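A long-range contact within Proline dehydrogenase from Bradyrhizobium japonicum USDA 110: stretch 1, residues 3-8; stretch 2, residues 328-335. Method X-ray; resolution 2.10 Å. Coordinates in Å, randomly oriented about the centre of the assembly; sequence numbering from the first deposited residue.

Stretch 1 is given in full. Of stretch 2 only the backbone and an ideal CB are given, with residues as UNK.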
ATOM      1  N   MET A   3      35.477  37.399  46.137  1.00 68.98           N
ATOM      2  CA  MET A   3      36.909  37.109  46.147  1.00 70.43           C
ATOM      3  C   MET A   3      37.355  36.111  45.064  1.00 72.69           C
ATOM      4  O   MET A   3      38.499  36.167  44.611  1.00 71.55           O
ATOM      5  CB  MET A   3      37.360  36.642  47.535  1.00 70.24           C
ATOM      6  CG  MET A   3      38.859  36.752  47.768  1.00 71.20           C
ATOM      7  SD  MET A   3      39.326  36.517  49.495  1.00111.36           S
ATOM      8  CE  MET A   3      38.674  34.877  49.807  1.00 61.51           C
ATOM      9  N   PRO A   4      36.461  35.187  44.653  1.00 73.38           N
ATOM     10  CA  PRO A   4      36.794  34.308  43.523  1.00 67.36           C
ATOM     11  C   PRO A   4      36.924  35.093  42.218  1.00 58.36           C
ATOM     12  O   PRO A   4      36.483  36.242  42.143  1.00 55.87           O
ATOM     13  CB  PRO A   4      35.589  33.364  43.440  1.00 69.52           C
ATOM     14  CG  PRO A   4      34.972  33.407  44.790  1.00 71.19           C
ATOM     15  CD  PRO A   4      35.193  34.797  45.294  1.00 73.81           C
ATOM     16  N   ASN A   5      37.515  34.471  41.204  1.00 50.32           N
ATOM     17  CA  ASN A   5      37.750  35.133  39.925  1.00 47.43           C
ATOM     18  C   ASN A   5      36.460  35.487  39.188  1.00 42.39           C
ATOM     19  O   ASN A   5      35.520  34.690  39.148  1.00 34.06           O
ATOM     20  CB  ASN A   5      38.608  34.244  39.016  1.00 49.36           C
ATOM     21  CG  ASN A   5      39.850  33.716  39.709  1.00 53.32           C
ATOM     22  OD1 ASN A   5      40.328  34.292  40.687  1.00 47.19           O
ATOM     23  ND2 ASN A   5      40.384  32.613  39.196  1.00 58.21           N
ATOM     24  N   ILE A   6      36.417  36.681  38.605  1.00 40.54           N
ATOM     25  CA  ILE A   6      35.356  37.017  37.664  1.00 41.51           C
ATOM     26  C   ILE A   6      35.409  36.005  36.525  1.00 41.29           C
ATOM     27  O   ILE A   6      36.460  35.812  35.918  1.00 42.17           O
ATOM     28  CB  ILE A   6      35.533  38.437  37.089  1.00 39.88           C
ATOM     29  CG1 ILE A   6      35.339  39.489  38.187  1.00 46.06           C
ATOM     30  CG2 ILE A   6      34.557  38.675  35.943  1.00 34.03           C
ATOM     31  CD1 ILE A   6      35.648  40.912  37.746  1.00 46.61           C
ATOM     32  N   PRO A   7      34.279  35.334  36.245  1.00 41.89           N
ATOM     33  CA  PRO A   7      34.220  34.328  35.179  1.00 37.52           C
ATOM     34  C   PRO A   7      34.559  34.908  33.805  1.00 38.78           C
ATOM     35  O   PRO A   7      34.297  36.085  33.552  1.00 34.22           O
ATOM     36  CB  PRO A   7      32.749  33.885  35.207  1.00 39.61           C
ATOM     37  CG  PRO A   7      32.029  35.029  35.896  1.00 37.58           C
ATOM     38  CD  PRO A   7      32.995  35.431  36.958  1.00 37.70           C
ATOM     39  N   PRO A   8      35.139  34.083  32.921  1.00 40.54           N
ATOM     40  CA  PRO A   8      35.439  34.479  31.538  1.00 45.82           C
ATOM     41  C   PRO A   8      34.154  34.764  30.768  1.00 38.21           C
ATOM     42  O   PRO A   8      33.096  34.274  31.158  1.00 33.92           O
ATOM     43  CB  PRO A   8      36.125  33.235  30.949  1.00 46.47           C
ATOM     44  CG  PRO A   8      36.527  32.402  32.128  1.00 52.16           C
ATOM     45  CD  PRO A   8      35.511  32.685  33.192  1.00 45.30           C
ATOM     46  N   UNK A 328      26.151  32.250  38.979  1.00 29.48           N
ATOM     47  CA  UNK A 328      26.616  31.988  40.341  1.00 33.97           C
ATOM     48  C   UNK A 328      28.048  32.482  40.553  1.00 29.61           C
ATOM     49  O   UNK A 328      28.350  33.104  41.568  1.00 30.78           O
ATOM     50  CB  UNK A 328      26.530  30.492  40.648  1.00 33.97           C
ATOM     51  N   UNK A 329      28.926  32.191  39.598  1.00 26.86           N
ATOM     52  CA  UNK A 329      30.315  32.635  39.681  1.00 29.21           C
ATOM     53  C   UNK A 329      30.387  34.156  39.709  1.00 33.36           C
ATOM     54  O   UNK A 329      31.207  34.745  40.412  1.00 34.84           O
ATOM     55  CB  UNK A 329      31.127  32.087  38.506  1.00 29.21           C
ATOM     56  N   UNK A 330      29.518  34.784  38.926  1.00 36.85           N
ATOM     57  CA  UNK A 330      29.409  36.230  38.884  1.00 37.58           C
ATOM     58  C   UNK A 330      29.050  36.735  40.282  1.00 37.44           C
ATOM     59  O   UNK A 330      29.655  37.678  40.797  1.00 31.35           O
ATOM     60  CB  UNK A 330      28.369  36.673  37.852  1.00 37.58           C
ATOM     61  N   UNK A 331      28.067  36.086  40.896  1.00 29.88           N
ATOM     62  CA  UNK A 331      27.602  36.484  42.217  1.00 36.37           C
ATOM     63  C   UNK A 331      28.703  36.344  43.271  1.00 40.00           C
ATOM     64  O   UNK A 331      28.909  37.244  44.088  1.00 39.59           O
ATOM     65  CB  UNK A 331      26.384  35.648  42.617  1.00 36.37           C
ATOM     66  N   UNK A 332      29.415  35.220  43.246  1.00 33.11           N
ATOM     67  CA  UNK A 332      30.481  34.993  44.219  1.00 39.79           C
ATOM     68  C   UNK A 332      31.635  35.961  43.998  1.00 38.47           C
ATOM     69  O   UNK A 332      32.203  36.488  44.950  1.00 41.71           O
ATOM     70  CB  UNK A 332      30.982  33.550  44.137  1.00 39.79           C
ATOM     71  N   UNK A 333      31.976  36.197  42.736  1.00 37.95           N
ATOM     72  CA  UNK A 333      33.122  37.037  42.400  1.00 36.66           C
ATOM     73  C   UNK A 333      32.936  38.481  42.855  1.00 36.13           C
ATOM     74  O   UNK A 333      33.897  39.153  43.239  1.00 35.56           O
ATOM     75  CB  UNK A 333      33.371  37.000  40.891  1.00 36.66           C
ATOM     76  N   UNK A 334      31.701  38.966  42.803  1.00 30.29           N
ATOM     77  CA  UNK A 334      31.430  40.336  43.227  1.00 36.43           C
ATOM     78  C   UNK A 334      30.793  40.368  44.617  1.00 36.69           C
ATOM     79  O   UNK A 334      30.394  41.426  45.103  1.00 35.18           O
ATOM     80  CB  UNK A 334      30.520  41.034  42.214  1.00 36.43           C
ATOM     81  N   UNK A 335      30.720  39.197  45.248  1.00 33.82           N
ATOM     82  CA  UNK A 335      30.069  39.024  46.545  1.00 35.64           C
ATOM     83  C   UNK A 335      28.704  39.711  46.602  1.00 31.11           C
ATOM     84  O   UNK A 335      28.465  40.577  47.444  1.00 33.10           O
ATOM     85  CB  UNK A 335      30.968  39.568  47.657  1.00 35.64           C
TER

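Stretch 1 is an irregular, proline-rich segment, and stretch 2 is the last part of a helix and the residues that follow it. No direct hydrogen bond joins them.

Position 328 is helical, and its ideal CB has nothing of stretch 1 within 5.5 Å. The contact sets no demand here. The residue is Asp328. It serves its own helix: OD2 forms a salt bridge with NH2 of the side chain at position 332, at 3.2 Å.

Position 329 points toward stretch 1. Its ideal CB lies 4.0 Å from Pro7 CG, already at packing distance. A small apolar side chain suits it well. It is Ala329, whose CB packs against the Pro7 ring. Its O and Asn5 O each accept a hydrogen bond from water 1, at 2.8 Å and 2.9 Å from the water oxygen. The water thus links two carbonyls that cannot bond to each other.

Position 330 points sideways, with its ideal CB 4.5 Å from Pro7 CG. An apolar side chain of some length could reach the proline ring; leucine, isoleucine or methionine would be reasonable. It is Leu330. Its CD1 comes to 3.6 Å from Pro7 CG.

Position 331 is out of reach, and stretch 1 gives no guide. It is Ala331.

Position 332 points sideways, with its ideal CB 4.0 Å from Pro4 CG. Pro4 offers apolar surface but no charge, so many side chains with an aliphatic base would fit. It is Arg332. Its CB packs on Pro4 CG, and the edge of its guanidinium lies near the same ring atom. The charge is met by Asp328, not by stretch 1. Its backbone O is 3.5 Å from Pro4 CD.

Position 333 is the tightest. Its CA-to-CB bond points sideways, yet the ideal CB is 3.4 Å from Pro4 O, 3.6 Å from Asn5 O and 3.8 Å from Ile6 CA. There is little space beside these atoms, so a small residue, alanine or glycine, suits best. It is Ala333. Its CB also meets Ile6 CG1 at 4.2 Å, and its CA makes a CA-H...O contact with Pro4 O at 3.5 Å.

Position 334 leaves helical phi/psi, and CA-to-CB points away. A small side chain would stay clear of stretch 1; a medium or large one, aromatic or aliphatic, could turn back toward the apolar end of Ile6. It is His334. With chi1 in m, its ring returns, and CE1 lies 3.5 Å from Ile6 CD1. ND1 is hydrogen-bonded elsewhere in the structure.

Position 335 has positive phi, 46°, which favours glycine, asparagine or aspartate. It is Asp335, and it makes no close contact with stretch 1.

Stretch 2 328-335: DALARAHD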
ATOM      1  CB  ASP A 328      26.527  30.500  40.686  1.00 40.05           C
ATOM      2  CG  ASP A 328      26.801  30.232  42.159  1.00 45.99           C
ATOM      3  OD1 ASP A 328      26.131  30.861  43.008  1.00 48.21           O
ATOM      4  OD2 ASP A 328      27.685  29.403  42.466  1.00 35.51           O
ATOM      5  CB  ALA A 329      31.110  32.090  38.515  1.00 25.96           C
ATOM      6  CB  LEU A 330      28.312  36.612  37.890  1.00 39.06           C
ATOM      7  CG  LEU A 330      28.481  37.824  36.979  1.00 39.82           C
ATOM      8  CD1 LEU A 330      29.902  37.917  36.449  1.00 38.75           C
ATOM      9  CD2 LEU A 330      27.481  37.730  35.834  1.00 29.68           C
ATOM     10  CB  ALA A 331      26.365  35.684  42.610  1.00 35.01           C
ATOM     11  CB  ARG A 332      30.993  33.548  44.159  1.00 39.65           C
ATOM     12  CG  ARG A 332      29.924  32.483  44.357  1.00 48.48           C
ATOM     13  CD  ARG A 332      30.544  31.100  44.557  1.00 60.01           C
ATOM     14  NE  ARG A 332      31.788  30.937  43.804  1.00 69.65           N
ATOM     15  CZ  ARG A 332      31.877  30.367  42.606  1.00 72.22           C
ATOM     16  NH1 ARG A 332      33.057  30.272  42.004  1.00 72.37           N
ATOM     17  NH2 ARG A 332      30.791  29.892  42.008  1.00 70.80           N
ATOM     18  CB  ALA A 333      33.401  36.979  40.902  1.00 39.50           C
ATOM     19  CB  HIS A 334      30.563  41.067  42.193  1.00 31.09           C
ATOM     20  CG  HIS A 334      31.204  41.180  40.840  1.00 30.61           C
ATOM     21  ND1 HIS A 334      32.322  41.955  40.607  1.00 26.07           N
ATOM     22  CD2 HIS A 334      30.884  40.617  39.651  1.00 25.29           C
ATOM     23  CE1 HIS A 334      32.664  41.859  39.335  1.00 27.48           C
ATOM     24  NE2 HIS A 334      31.808  41.053  38.733  1.00 27.45           N
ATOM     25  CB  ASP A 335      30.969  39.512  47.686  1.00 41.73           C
ATOM     26  CG  ASP A 335      30.436  39.118  49.054  1.00 47.02           C
ATOM     27  OD1 ASP A 335      29.647  38.153  49.129  1.00 45.59           O
ATOM     28  OD2 ASP A 335      30.802  39.773  50.053  1.00 48.22           O
TER
HETATM   29  O   HOH W   1      33.612  33.472  40.921  1.00 42.74           O
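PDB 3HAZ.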